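PDB 5XOM: glycosaminoglycan xylosylkinase from Hydra vulgaris, which probably transfers phosphate from ATP to the xylose of the glycosaminoglycan linkage region on proteoglycans, as a Fam20-family kinase of the secretory pathway. Local coordinates for residues Arg149-Val154 / Leu212-Lys217; Asp51-Met56 / Ala61-Ser66; Lys72-Met77 / Ala138-Arg143; Ala134-Phe139 / Lys345-Asp350; Val109-Arg114 / Asp296-Phe301. All blocks are in the same frame, centred on the assembly; numbering follows the deposited sequence.

How the contacts relate
Contact 5 lies nearest the middle of the chain and contact 2 farthest out, yet all five are largely buried, and Asp296 of contact 5 is the one fully exposed touching residue. Helix 132-144 organises the set: contacts 3 and 4 share its Ala138 and Phe139, while its Glu135 forms a salt bridge with Lys111 of contact 5. Contacts 1 and 5 reach the same antiparallel sheet. Chemistry follows place. Contacts 2, 3 and 4 have no hydrogen bond across them, though 2 and 4 also set carbon or sulfur against a carbonyl or carboxylate; contact 1 adds one backbone bond; contact 5 alone is built on charge. All but contact 5 touch the second subunit.

Contact 1: Arg149-Val154 / Leu212-Lys217; sequences RAPPVV and LWLPEK
Leu212 meets Pro152 twice, once through the backbone and once through carbon. The polar part is a single hydrogen bond from Leu212 N to Pro152 O, 3.2 Å long and nearly straight. It extends the pairing of strands 153-159 and 205-212 to their ends. These two are neighbouring strands of the five-stranded antiparallel sheet, whose 1-2-3-5-4 order is that of a protein kinase N-lobe; by that analogy 212-217 probably corresponds to the start of the hinge, and 149-152 to the turn leading from the helix into the edge strand.

The remaining contacts are van der Waals packing, chiefly between apolar side chains. Leu212 CD1 rests on the Pro152 ring, 3.7 Å from CG, because chi1 of -76° sets CG beside the backbone N and chi2 extends the chain toward the proline. Pro151 turns its ring to the other leucine, its CG lying 4.0 Å from Leu214 CD1, while its CB sits 3.7 Å from Leu212 O. Trp53 of helix 49-56 packs on both Pro152 and Leu212.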
# COMPACT_ATOMS: atom_id res chain seq x y z
N ARG A 149 11.75 8.98 4.73
CA ARG A 149 13.18 8.74 4.84
C ARG A 149 13.62 8.27 6.21
O ARG A 149 14.83 8.26 6.49
CB ARG A 149 13.95 10.00 4.50
CG ARG A 149 13.58 10.48 3.17
CD ARG A 149 14.11 11.84 2.82
NE ARG A 149 13.26 12.28 1.73
CZ ARG A 149 13.39 13.40 1.06
NH1 ARG A 149 14.38 14.27 1.32
NH2 ARG A 149 12.53 13.65 0.09
N ALA A 150 12.69 7.95 7.10
CA ALA A 150 13.00 7.55 8.46
C ALA A 150 12.66 6.08 8.67
O ALA A 150 11.57 5.65 8.27
CB ALA A 150 12.23 8.41 9.47
N PRO A 151 13.55 5.29 9.27
CA PRO A 151 13.25 3.90 9.58
C PRO A 151 12.08 3.81 10.63
O PRO A 151 11.96 4.70 11.46
CB PRO A 151 14.54 3.34 10.16
CG PRO A 151 15.54 4.42 10.11
CD PRO A 151 14.90 5.70 9.72
N PRO A 152 11.29 2.76 10.53
CA PRO A 152 10.18 2.59 11.51
C PRO A 152 10.65 2.60 12.96
O PRO A 152 11.67 2.02 13.32
CB PRO A 152 9.59 1.23 11.11
CG PRO A 152 9.90 1.08 9.65
CD PRO A 152 11.11 1.94 9.32
N VAL A 153 9.85 3.27 13.80
CA VAL A 153 10.09 3.38 15.24
C VAL A 153 8.82 3.02 15.99
O VAL A 153 7.73 3.47 15.63
CB VAL A 153 10.55 4.81 15.63
CG1 VAL A 153 10.86 4.88 17.12
CG2 VAL A 153 11.74 5.26 14.77
N VAL A 154 8.96 2.26 17.07
CA VAL A 154 7.83 1.95 17.94
C VAL A 154 8.23 2.13 19.40
O VAL A 154 9.37 1.86 19.79
CB VAL A 154 7.30 0.52 17.70
CG1 VAL A 154 8.10 -0.52 18.49
CG2 VAL A 154 5.86 0.44 18.07
N LEU A 212 14.23 0.18 13.75
CA LEU A 212 14.68 -0.91 12.88
C LEU A 212 16.02 -0.62 12.22
O LEU A 212 16.25 0.47 11.69
CB LEU A 212 13.67 -1.18 11.76
CG LEU A 212 12.38 -1.92 12.05
CD1 LEU A 212 11.58 -2.01 10.76
CD2 LEU A 212 12.67 -3.31 12.61
N TRP A 213 16.88 -1.63 12.22
CA TRP A 213 18.03 -1.63 11.33
C TRP A 213 17.61 -1.65 9.88
O TRP A 213 16.66 -2.35 9.50
CB TRP A 213 18.90 -2.85 11.58
CG TRP A 213 19.84 -2.73 12.68
CD1 TRP A 213 19.71 -1.91 13.76
CD2 TRP A 213 21.07 -3.42 12.83
NE1 TRP A 213 20.80 -2.08 14.59
CE2 TRP A 213 21.65 -3.00 14.05
CE3 TRP A 213 21.74 -4.38 12.07
CZ2 TRP A 213 22.86 -3.49 14.51
CZ3 TRP A 213 22.94 -4.86 12.53
CH2 TRP A 213 23.50 -4.42 13.74
N LEU A 214 18.34 -0.92 9.05
CA LEU A 214 18.24 -1.11 7.62
C LEU A 214 18.83 -2.47 7.25
O LEU A 214 19.81 -2.91 7.86
CB LEU A 214 18.97 0.01 6.87
CG LEU A 214 18.19 1.30 6.60
CD1 LEU A 214 17.78 1.98 7.91
CD2 LEU A 214 19.02 2.24 5.75
N PRO A 215 18.26 -3.17 6.27
CA PRO A 215 18.83 -4.45 5.85
C PRO A 215 20.21 -4.26 5.23
O PRO A 215 20.60 -3.16 4.83
CB PRO A 215 17.83 -4.98 4.82
CG PRO A 215 16.98 -3.82 4.45
CD PRO A 215 16.98 -2.89 5.61
N GLU A 216 20.96 -5.36 5.19
CA GLU A 216 22.34 -5.32 4.71
C GLU A 216 22.43 -4.85 3.26
O GLU A 216 23.43 -4.24 2.87
CB GLU A 216 22.99 -6.69 4.85
CG GLU A 216 23.99 -6.78 5.99
CD GLU A 216 24.58 -8.17 6.12
OE1 GLU A 216 24.94 -8.56 7.26
OE2 GLU A 216 24.68 -8.88 5.09
N LYS A 217 21.40 -5.13 2.46
CA LYS A 217 21.36 -4.68 1.07
C LYS A 217 21.44 -3.16 0.94
O LYS A 217 21.77 -2.66 -0.14
CB LYS A 217 20.09 -5.25 0.42
CG LYS A 217 19.64 -4.62 -0.89
CD LYS A 217 18.49 -5.43 -1.48
CE LYS A 217 17.69 -4.66 -2.51
NZ LYS A 217 16.23 -4.80 -2.25

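Contact 2: Asp51-Met56 / Ala61-Ser66; sequences DVWHDM and ALTVDS
Ala61 opens the segment beside Met56, with a loose approach between the two backbones. Leu62 follows with the closest approaches of the contact, made by its carbonyl oxygen and not by its side chain. Met56 CG lies 3.4 Å from Leu62 O and Met56 SD stands a little farther off, while Trp53 brings CZ3 to 3.5 Å from the same oxygen, so a thioether chain and an indole corner crowd one backbone carbonyl. Trp53 reaches it with CG anti to the backbone N (chi1 168°); the polar end of the indole is engaged elsewhere, NE1 donating to Trp213 O.

At Thr63 both CA and the methyl CG2 face the sulfur, CA at 3.7 Å from Met56 SD and CG2 at 4.2 Å from the same atom. The whole forms a compact helix-loop-helix: the segment forms the last part of the loop leading from helix 49-56 into helix 67-79, and Ile70 of the latter packs on both Met56 and Thr63. Val64 touches Met56 with both branches, CG1 lying 4.2 Å from Met56 O and CG2 4.3 Å from Met56 SD. Its own carbonyl accepts a bond from Arg143 NH2. Ser66 then caps the second helix at the N-cap position, OG meeting Glu69 N and also Glu69 OE2 of the second subunit.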
# COMPACT_ATOMS: atom_id res chain seq x y z
N ASP A 51 9.90 -9.37 6.04
CA ASP A 51 9.98 -9.32 4.58
C ASP A 51 9.30 -8.07 4.04
O ASP A 51 9.76 -7.48 3.05
CB ASP A 51 9.36 -10.58 3.98
CG ASP A 51 10.21 -11.81 4.19
OD1 ASP A 51 11.46 -11.71 4.12
OD2 ASP A 51 9.64 -12.89 4.43
N VAL A 52 8.19 -7.65 4.66
CA VAL A 52 7.55 -6.39 4.28
C VAL A 52 8.53 -5.24 4.42
O VAL A 52 8.60 -4.35 3.55
CB VAL A 52 6.28 -6.16 5.11
CG1 VAL A 52 5.67 -4.80 4.78
CG2 VAL A 52 5.27 -7.29 4.87
N TRP A 53 9.30 -5.23 5.51
CA TRP A 53 10.31 -4.19 5.72
C TRP A 53 11.40 -4.25 4.66
O TRP A 53 11.76 -3.22 4.06
CB TRP A 53 10.90 -4.34 7.13
CG TRP A 53 12.15 -3.53 7.44
CD1 TRP A 53 13.29 -3.98 8.05
CD2 TRP A 53 12.37 -2.13 7.19
NE1 TRP A 53 14.20 -2.97 8.18
CE2 TRP A 53 13.66 -1.82 7.66
CE3 TRP A 53 11.61 -1.11 6.60
CZ2 TRP A 53 14.21 -0.53 7.58
CZ3 TRP A 53 12.15 0.16 6.51
CH2 TRP A 53 13.44 0.44 7.00
N HIS A 54 11.93 -5.44 4.39
CA HIS A 54 13.03 -5.55 3.44
C HIS A 54 12.60 -5.17 2.03
O HIS A 54 13.39 -4.60 1.27
CB HIS A 54 13.60 -6.97 3.45
CG HIS A 54 14.34 -7.32 4.70
ND1 HIS A 54 15.30 -8.31 4.74
CD2 HIS A 54 14.27 -6.82 5.95
CE1 HIS A 54 15.79 -8.40 5.96
NE2 HIS A 54 15.18 -7.50 6.72
N ASP A 55 11.35 -5.46 1.66
CA ASP A 55 10.88 -5.22 0.30
C ASP A 55 10.35 -3.82 0.05
O ASP A 55 10.18 -3.44 -1.12
CB ASP A 55 9.77 -6.22 -0.07
CG ASP A 55 10.26 -7.65 -0.13
OD1 ASP A 55 11.48 -7.86 -0.35
OD2 ASP A 55 9.42 -8.56 0.03
N MET A 56 10.07 -3.03 1.09
CA MET A 56 9.49 -1.72 0.84
C MET A 56 10.53 -0.65 0.56
O MET A 56 10.18 0.42 0.04
CB MET A 56 8.59 -1.28 2.02
CG MET A 56 9.32 -0.72 3.24
SD MET A 56 8.20 0.06 4.45
CE MET A 56 7.08 -1.28 4.84
N ALA A 61 13.01 6.07 -1.01
CA ALA A 61 11.98 5.95 0.02
C ALA A 61 12.29 4.76 0.91
O ALA A 61 12.38 3.63 0.43
CB ALA A 61 10.59 5.80 -0.60
N LEU A 62 12.42 5.02 2.22
CA LEU A 62 12.55 3.92 3.16
C LEU A 62 11.20 3.33 3.54
O LEU A 62 11.10 2.12 3.77
CB LEU A 62 13.29 4.38 4.43
CG LEU A 62 14.79 4.67 4.33
CD1 LEU A 62 15.34 4.96 5.73
CD2 LEU A 62 15.56 3.54 3.64
N THR A 63 10.16 4.15 3.58
CA THR A 63 8.82 3.70 3.93
C THR A 63 7.84 4.17 2.86
O THR A 63 8.17 4.97 1.98
CB THR A 63 8.39 4.20 5.31
OG1 THR A 63 8.45 5.64 5.33
CG2 THR A 63 9.31 3.65 6.39
N VAL A 64 6.61 3.68 2.96
CA VAL A 64 5.59 3.90 1.95
C VAL A 64 4.34 4.48 2.59
O VAL A 64 4.17 4.48 3.81
CB VAL A 64 5.24 2.60 1.20
CG1 VAL A 64 6.42 2.15 0.36
CG2 VAL A 64 4.84 1.52 2.20
N ASP A 65 3.44 4.98 1.74
CA ASP A 65 2.20 5.60 2.18
C ASP A 65 1.25 4.61 2.83
O ASP A 65 0.40 5.01 3.63
CB ASP A 65 1.54 6.30 0.99
CG ASP A 65 0.23 6.98 1.36
OD1 ASP A 65 0.17 7.60 2.44
OD2 ASP A 65 -0.72 6.89 0.56
N SER A 66 1.37 3.32 2.51
CA SER A 66 0.43 2.29 2.96
C SER A 66 0.49 2.10 4.47
O SER A 66 1.47 1.57 5.00
CB SER A 66 0.74 0.97 2.26
OG SER A 66 0.06 -0.10 2.89

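Contact 3: Lys72-Met77 / Ala138-Arg143; sequences KVLKAM and AFHLDR
Leu74 directs its two methyls at Phe139 and His140, in a sparse helix-to-helix contact between helix 67-79, which precedes the sheet in the chain, and helix 132-144, which probably corresponds to the kinase C-helix. The backbones stay well apart: even the nearest CA pair, Leu74 and Phe139, is separated by 11.5 Å, so long side chains do all the bridging.

The two rings are arranged first against each other. Phe139 CD2 stands 3.7 Å above the plane of the His140 imidazole, over its centre, so one ring's border covers the other's face. Phe139 has its CG anti to the backbone N (chi1 156°), whereas His140 has its CG beside the backbone N; these different settings send two consecutive residues forward together. Leu74 meets the pair obliquely. Its chain and that of His140 run past one another in opposite senses, and CD1 ends 4.2 Å from His140 CE1.

Around this centre, Leu74 also packs on Pro152 and on Phe45 of the second subunit, while His140 is covered by Leu343 and Leu347 of helix 339-347. The contact therefore sits where three helices and the dimer partner approach each other. Phe139 CE2 is the common point for both leucine branches, with Leu74 CD1 and Leu74 CD2 each 4.1 Å away.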
# COMPACT_ATOMS: atom_id res chain seq x y z
N LYS A 72 1.75 -3.23 9.91
CA LYS A 72 2.17 -4.63 10.01
C LYS A 72 3.58 -4.73 10.58
O LYS A 72 3.86 -5.61 11.41
CB LYS A 72 2.08 -5.28 8.63
CG LYS A 72 2.38 -6.77 8.59
CD LYS A 72 2.08 -7.30 7.20
CE LYS A 72 2.40 -8.76 7.08
NZ LYS A 72 1.32 -9.58 7.70
N VAL A 73 4.48 -3.86 10.14
CA VAL A 73 5.85 -3.87 10.64
C VAL A 73 5.90 -3.36 12.08
O VAL A 73 6.54 -3.97 12.94
CB VAL A 73 6.76 -3.06 9.70
CG1 VAL A 73 8.16 -2.92 10.29
CG2 VAL A 73 6.82 -3.72 8.33
N LEU A 74 5.19 -2.26 12.37
CA LEU A 74 5.18 -1.71 13.72
C LEU A 74 4.61 -2.70 14.72
O LEU A 74 5.13 -2.85 15.84
CB LEU A 74 4.38 -0.40 13.76
CG LEU A 74 4.90 0.75 12.89
CD1 LEU A 74 4.04 2.01 13.09
CD2 LEU A 74 6.37 1.05 13.24
N LYS A 75 3.53 -3.40 14.35
CA LYS A 75 2.95 -4.40 15.24
C LYS A 75 3.95 -5.50 15.56
O LYS A 75 4.04 -5.96 16.71
CB LYS A 75 1.69 -4.99 14.61
CG LYS A 75 0.95 -5.99 15.49
CD LYS A 75 -0.29 -6.50 14.77
CE LYS A 75 -1.04 -7.53 15.59
NZ LYS A 75 -1.50 -6.92 16.86
N ALA A 76 4.72 -5.94 14.57
CA ALA A 76 5.71 -6.98 14.82
C ALA A 76 6.82 -6.47 15.74
O ALA A 76 7.27 -7.20 16.63
CB ALA A 76 6.30 -7.49 13.51
N MET A 77 7.30 -5.24 15.51
CA MET A 77 8.28 -4.65 16.41
C MET A 77 7.74 -4.56 17.83
O MET A 77 8.48 -4.75 18.80
CB MET A 77 8.70 -3.25 15.93
CG MET A 77 9.42 -3.21 14.59
SD MET A 77 9.46 -1.53 13.94
CE MET A 77 10.55 -0.72 15.13
N ALA A 138 9.42 11.85 15.46
CA ALA A 138 10.11 12.20 14.22
C ALA A 138 9.78 11.20 13.11
O ALA A 138 9.64 11.59 11.94
CB ALA A 138 11.62 12.26 14.45
N PHE A 139 9.64 9.92 13.45
CA PHE A 139 9.31 8.94 12.42
C PHE A 139 7.92 9.19 11.84
O PHE A 139 7.75 9.20 10.62
CB PHE A 139 9.43 7.53 12.98
CG PHE A 139 8.61 6.52 12.25
CD1 PHE A 139 8.91 6.16 10.94
CD2 PHE A 139 7.53 5.92 12.87
CE1 PHE A 139 8.14 5.23 10.27
CE2 PHE A 139 6.76 4.98 12.21
CZ PHE A 139 7.06 4.64 10.90
N HIS A 140 6.92 9.44 12.69
CA HIS A 140 5.59 9.68 12.15
C HIS A 140 5.50 11.01 11.43
O HIS A 140 4.75 11.14 10.45
CB HIS A 140 4.54 9.60 13.26
CG HIS A 140 4.32 8.21 13.74
ND1 HIS A 140 3.65 7.26 13.00
CD2 HIS A 140 4.72 7.58 14.88
CE1 HIS A 140 3.63 6.12 13.66
NE2 HIS A 140 4.27 6.29 14.80
N LEU A 141 6.26 12.02 11.87
CA LEU A 141 6.23 13.27 11.14
C LEU A 141 6.90 13.12 9.78
O LEU A 141 6.51 13.78 8.81
CB LEU A 141 6.89 14.39 11.95
CG LEU A 141 7.07 15.68 11.17
CD1 LEU A 141 5.73 16.40 11.14
CD2 LEU A 141 8.14 16.58 11.78
N ASP A 142 7.89 12.23 9.69
CA ASP A 142 8.56 11.98 8.42
C ASP A 142 7.59 11.40 7.39
O ASP A 142 7.62 11.78 6.22
CB ASP A 142 9.74 11.03 8.65
CG ASP A 142 10.29 10.44 7.37
OD1 ASP A 142 9.79 9.37 6.94
OD2 ASP A 142 11.23 11.01 6.80
N ARG A 143 6.68 10.52 7.83
CA ARG A 143 5.65 10.01 6.94
C ARG A 143 4.58 11.07 6.67
O ARG A 143 4.14 11.23 5.53
CB ARG A 143 5.02 8.75 7.54
CG ARG A 143 6.03 7.69 7.87
CD ARG A 143 5.38 6.39 8.27
NE ARG A 143 4.70 5.77 7.13
CZ ARG A 143 3.39 5.57 7.06
NH1 ARG A 143 2.61 5.91 8.08
NH2 ARG A 143 2.85 5.00 5.99

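Contact 4: Ala134-Phe139 / Lys345-Asp350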
# COMPACT_ATOMS: atom_id res chain seq x y z
N ALA A 134 11.17 11.34 21.10
CA ALA A 134 11.46 12.15 19.91
C ALA A 134 11.63 11.27 18.68
O ALA A 134 11.21 11.65 17.58
CB ALA A 134 12.70 13.00 20.15
N GLU A 135 12.26 10.10 18.83
CA GLU A 135 12.40 9.18 17.70
C GLU A 135 11.04 8.76 17.17
O GLU A 135 10.84 8.69 15.96
CB GLU A 135 13.21 7.94 18.10
CG GLU A 135 14.70 8.17 18.36
CD GLU A 135 15.56 8.25 17.09
OE1 GLU A 135 15.02 8.44 15.97
OE2 GLU A 135 16.80 8.12 17.21
N ILE A 136 10.10 8.47 18.07
CA ILE A 136 8.75 8.08 17.65
C ILE A 136 8.07 9.22 16.91
O ILE A 136 7.52 9.03 15.82
CB ILE A 136 7.93 7.63 18.87
CG1 ILE A 136 8.59 6.41 19.53
CG2 ILE A 136 6.50 7.29 18.45
CD1 ILE A 136 8.08 6.13 20.91
N ALA A 137 8.10 10.42 17.49
CA ALA A 137 7.44 11.56 16.87
C ALA A 137 8.09 11.91 15.53
O ALA A 137 7.39 12.20 14.56
CB ALA A 137 7.46 12.76 17.81
N ALA A 138 9.42 11.85 15.46
CA ALA A 138 10.11 12.20 14.22
C ALA A 138 9.78 11.20 13.11
O ALA A 138 9.64 11.59 11.94
CB ALA A 138 11.62 12.26 14.45
N PHE A 139 9.64 9.92 13.45
CA PHE A 139 9.31 8.94 12.42
C PHE A 139 7.92 9.19 11.84
O PHE A 139 7.75 9.20 10.62
CB PHE A 139 9.43 7.53 12.98
CG PHE A 139 8.61 6.52 12.25
CD1 PHE A 139 8.91 6.16 10.94
CD2 PHE A 139 7.53 5.92 12.87
CE1 PHE A 139 8.14 5.23 10.27
CE2 PHE A 139 6.76 4.98 12.21
CZ PHE A 139 7.06 4.64 10.90
N LYS A 345 -2.78 12.44 15.88
CA LYS A 345 -3.67 11.32 15.56
C LYS A 345 -2.88 10.06 15.23
O LYS A 345 -3.27 8.96 15.61
CB LYS A 345 -4.60 11.69 14.40
CG LYS A 345 -5.77 12.56 14.81
CD LYS A 345 -6.56 13.04 13.61
CE LYS A 345 -7.72 13.93 14.02
NZ LYS A 345 -8.43 14.49 12.84
N ARG A 346 -1.75 10.21 14.53
CA ARG A 346 -0.92 9.04 14.24
C ARG A 346 -0.14 8.60 15.47
O ARG A 346 0.05 7.39 15.67
CB ARG A 346 0.05 9.35 13.11
CG ARG A 346 -0.61 9.87 11.86
CD ARG A 346 0.42 10.45 10.92
NE ARG A 346 -0.10 10.69 9.59
CZ ARG A 346 0.41 10.17 8.48
NH1 ARG A 346 1.46 9.37 8.54
NH2 ARG A 346 -0.14 10.44 7.30
N LEU A 347 0.30 9.54 16.32
CA LEU A 347 1.03 9.14 17.51
C LEU A 347 0.14 8.40 18.49
O LEU A 347 0.65 7.61 19.29
CB LEU A 347 1.66 10.37 18.19
CG LEU A 347 2.65 11.23 17.38
CD1 LEU A 347 3.04 12.49 18.16
CD2 LEU A 347 3.89 10.43 16.95
N SER A 348 -1.17 8.62 18.44
CA SER A 348 -2.10 8.00 19.38
C SER A 348 -2.20 6.50 19.21
O SER A 348 -2.79 5.84 20.08
CB SER A 348 -3.49 8.61 19.22
OG SER A 348 -4.09 8.19 18.00
N ILE A 349 -1.65 5.93 18.13
CA ILE A 349 -1.64 4.47 17.99
C ILE A 349 -0.45 3.83 18.69
O ILE A 349 -0.44 2.60 18.88
CB ILE A 349 -1.62 4.05 16.51
CG1 ILE A 349 -0.21 4.23 15.94
CG2 ILE A 349 -2.62 4.88 15.69
CD1 ILE A 349 -0.11 4.04 14.46
N ASP A 350 0.57 4.63 19.12
CA ASP A 350 1.78 3.99 19.62
C ASP A 350 1.57 3.55 21.07
O ASP A 350 0.85 4.20 21.82
CB ASP A 350 2.97 4.94 19.50
CG ASP A 350 4.26 4.34 20.02
OD1 ASP A 350 5.08 3.92 19.17
OD2 ASP A 350 4.47 4.28 21.25
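Ile136 and Asp350 advance on each other from opposite directions, brought there by torsions with the same result: chi1 of -61° places the isoleucine CG2 anti to its own backbone N, and chi1 of 179° does the same for the aspartate CG. The methyl CG2 of Ile136 thereby lies 3.7 Å from Asp350 OD1, and its CD1 lies 4.1 Å from Asp350 OD2, so both branches lie against the carboxylate. The charged group is buried but well supplied with donors, OD1 taking the N-H of Gly155 and OD2 that of Ile352. Val153 and Ile352 pack on the same isoleucine side chain.

Helix 132-144, the probable counterpart of the kinase C-helix, here packs against helix 339-347 and the type I beta turn from Leu347 to Asp350. The turn is closed by Asp350 N to Leu347 O at 3.0 Å, and next to it Ser348 OG donates to Lys345 O at 2.6 Å. Leu347 supplies the hydrocarbon half: its CD2 lies close against the helix backbone, 3.7 Å from Ala137 CA, and touches Ile136 CG2 at 4.3 Å. With an alanine at Ile136, the loss of both branches would probably open a gap between the Asp350 carboxylate and Leu347 CD2 and leave Val153 and Ile352 without part of their packing. Leu347 CD2 also meets the methyl of Ala137, 4.3 Å from its CB.

Contact 5: Val109-Arg114 / Asp296-Phe301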
# COMPACT_ATOMS: atom_id res chain seq x y z
N VAL A 109 17.68 -0.89 17.24
CA VAL A 109 18.27 -0.05 18.28
C VAL A 109 17.22 0.19 19.35
O VAL A 109 16.05 0.43 19.04
CB VAL A 109 18.77 1.27 17.68
CG1 VAL A 109 19.29 2.21 18.78
CG2 VAL A 109 19.84 1.03 16.62
N PHE A 110 17.62 0.11 20.62
CA PHE A 110 16.73 0.41 21.74
C PHE A 110 17.22 1.67 22.46
O PHE A 110 18.33 1.69 23.00
CB PHE A 110 16.64 -0.75 22.73
CG PHE A 110 15.80 -0.44 23.94
CD1 PHE A 110 14.43 -0.28 23.81
CD2 PHE A 110 16.39 -0.28 25.19
CE1 PHE A 110 13.65 0.02 24.92
CE2 PHE A 110 15.61 0.01 26.30
CZ PHE A 110 14.24 0.17 26.16
N LYS A 111 16.39 2.71 22.45
CA LYS A 111 16.68 3.96 23.13
C LYS A 111 15.81 4.10 24.37
O LYS A 111 14.59 4.28 24.25
CB LYS A 111 16.46 5.14 22.19
CG LYS A 111 17.31 5.02 20.95
CD LYS A 111 17.76 6.37 20.45
CE LYS A 111 18.72 6.18 19.30
NZ LYS A 111 18.93 7.44 18.56
N PRO A 112 16.38 3.99 25.57
CA PRO A 112 15.56 4.08 26.78
C PRO A 112 15.10 5.50 27.07
O PRO A 112 15.73 6.48 26.66
CB PRO A 112 16.51 3.56 27.88
CG PRO A 112 17.87 3.81 27.35
CD PRO A 112 17.79 3.67 25.86
N LYS A 113 13.98 5.59 27.78
CA LYS A 113 13.54 6.86 28.34
C LYS A 113 14.58 7.44 29.29
O LYS A 113 15.14 6.73 30.14
CB LYS A 113 12.21 6.66 29.07
CG LYS A 113 11.75 7.84 29.89
CD LYS A 113 10.49 7.52 30.66
CE LYS A 113 10.39 8.37 31.91
NZ LYS A 113 9.30 9.36 31.86
N ARG A 114 14.85 8.75 29.15
CA ARG A 114 15.81 9.45 29.99
C ARG A 114 15.25 10.69 30.66
O ARG A 114 15.89 11.22 31.57
CB ARG A 114 17.05 9.86 29.17
CG ARG A 114 17.60 8.76 28.30
CD ARG A 114 18.19 7.65 29.12
NE ARG A 114 19.04 8.16 30.18
CZ ARG A 114 20.36 8.29 30.07
NH1 ARG A 114 20.98 7.95 28.95
NH2 ARG A 114 21.07 8.77 31.08
N ASP A 296 18.66 8.49 13.30
CA ASP A 296 19.00 9.08 14.59
C ASP A 296 18.44 10.50 14.71
O ASP A 296 19.17 11.48 14.52
CB ASP A 296 20.52 9.09 14.82
CG ASP A 296 20.91 9.55 16.23
OD1 ASP A 296 22.09 9.40 16.60
OD2 ASP A 296 20.04 10.06 16.98
N ASN A 297 17.16 10.61 15.04
CA ASN A 297 16.49 11.89 15.18
C ASN A 297 16.17 12.22 16.63
O ASN A 297 15.30 13.06 16.90
CB ASN A 297 15.21 11.91 14.34
CG ASN A 297 15.44 11.43 12.92
OD1 ASN A 297 16.35 11.89 12.24
ND2 ASN A 297 14.60 10.49 12.46
N ALA A 298 16.87 11.58 17.58
CA ALA A 298 16.46 11.60 18.98
C ALA A 298 16.86 12.86 19.74
O ALA A 298 16.32 13.11 20.82
CB ALA A 298 17.02 10.39 19.72
N LYS A 299 17.78 13.66 19.21
CA LYS A 299 18.17 14.87 19.92
C LYS A 299 17.30 16.03 19.45
O LYS A 299 17.74 17.04 18.89
CB LYS A 299 19.66 15.16 19.72
CG LYS A 299 20.23 16.02 20.84
CD LYS A 299 20.82 15.17 21.96
CE LYS A 299 22.11 14.53 21.52
NZ LYS A 299 23.12 15.58 21.23
N SER A 300 16.02 15.87 19.75
CA SER A 300 15.00 16.79 19.30
C SER A 300 13.91 16.85 20.36
O SER A 300 13.95 16.12 21.36
CB SER A 300 14.46 16.36 17.92
OG SER A 300 13.95 15.04 17.95
N PHE A 301 12.95 17.75 20.15
CA PHE A 301 11.88 18.01 21.12
C PHE A 301 12.45 18.17 22.53
O PHE A 301 11.94 17.60 23.50
CB PHE A 301 10.81 16.92 21.06
CG PHE A 301 10.10 16.84 19.72
CD1 PHE A 301 9.14 17.79 19.37
CD2 PHE A 301 10.38 15.82 18.83
CE1 PHE A 301 8.49 17.72 18.14
CE2 PHE A 301 9.73 15.74 17.59
CZ PHE A 301 8.79 16.70 17.25
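Lys111 and Ala298 make the close, buried side of this contact. The alanine methyl CB is 3.7 Å from Lys111 NZ and 4.2 Å from Lys111 CD, so it lies against the end of the lysine chain. With chi1 of -58° the chain starts beside the backbone N, and a bend at chi2 (-146°) carries it from strand 106-112 to the loop. From outside the loop, NZ also makes salt bridges to Glu135 OE2 and Asp130 OD2, that to Glu135 being short and firm.

In a kinase fold, a lysine of the third N-lobe strand paired with a glutamate of the C-helix is the familiar signature of the nucleotide site, and Lys111 with Glu135 matches it. Asp296, which begins the loop sequence DNAKSF, probably stands in the position of the metal-binding aspartate of other kinases.

Asp296 forms the outer, solvent-exposed side. Its side chain crosses that of the lysine at about a right angle and makes a salt bridge longer than that to Glu135, 3.3 Å from OD2 to Lys111 NZ. Back inside, the loop is tied to the same helix, since Glu135 OE1 accepts Asn297 N, and it is tightened by Ser300 OG donating to Asn297 O at 2.6 Å.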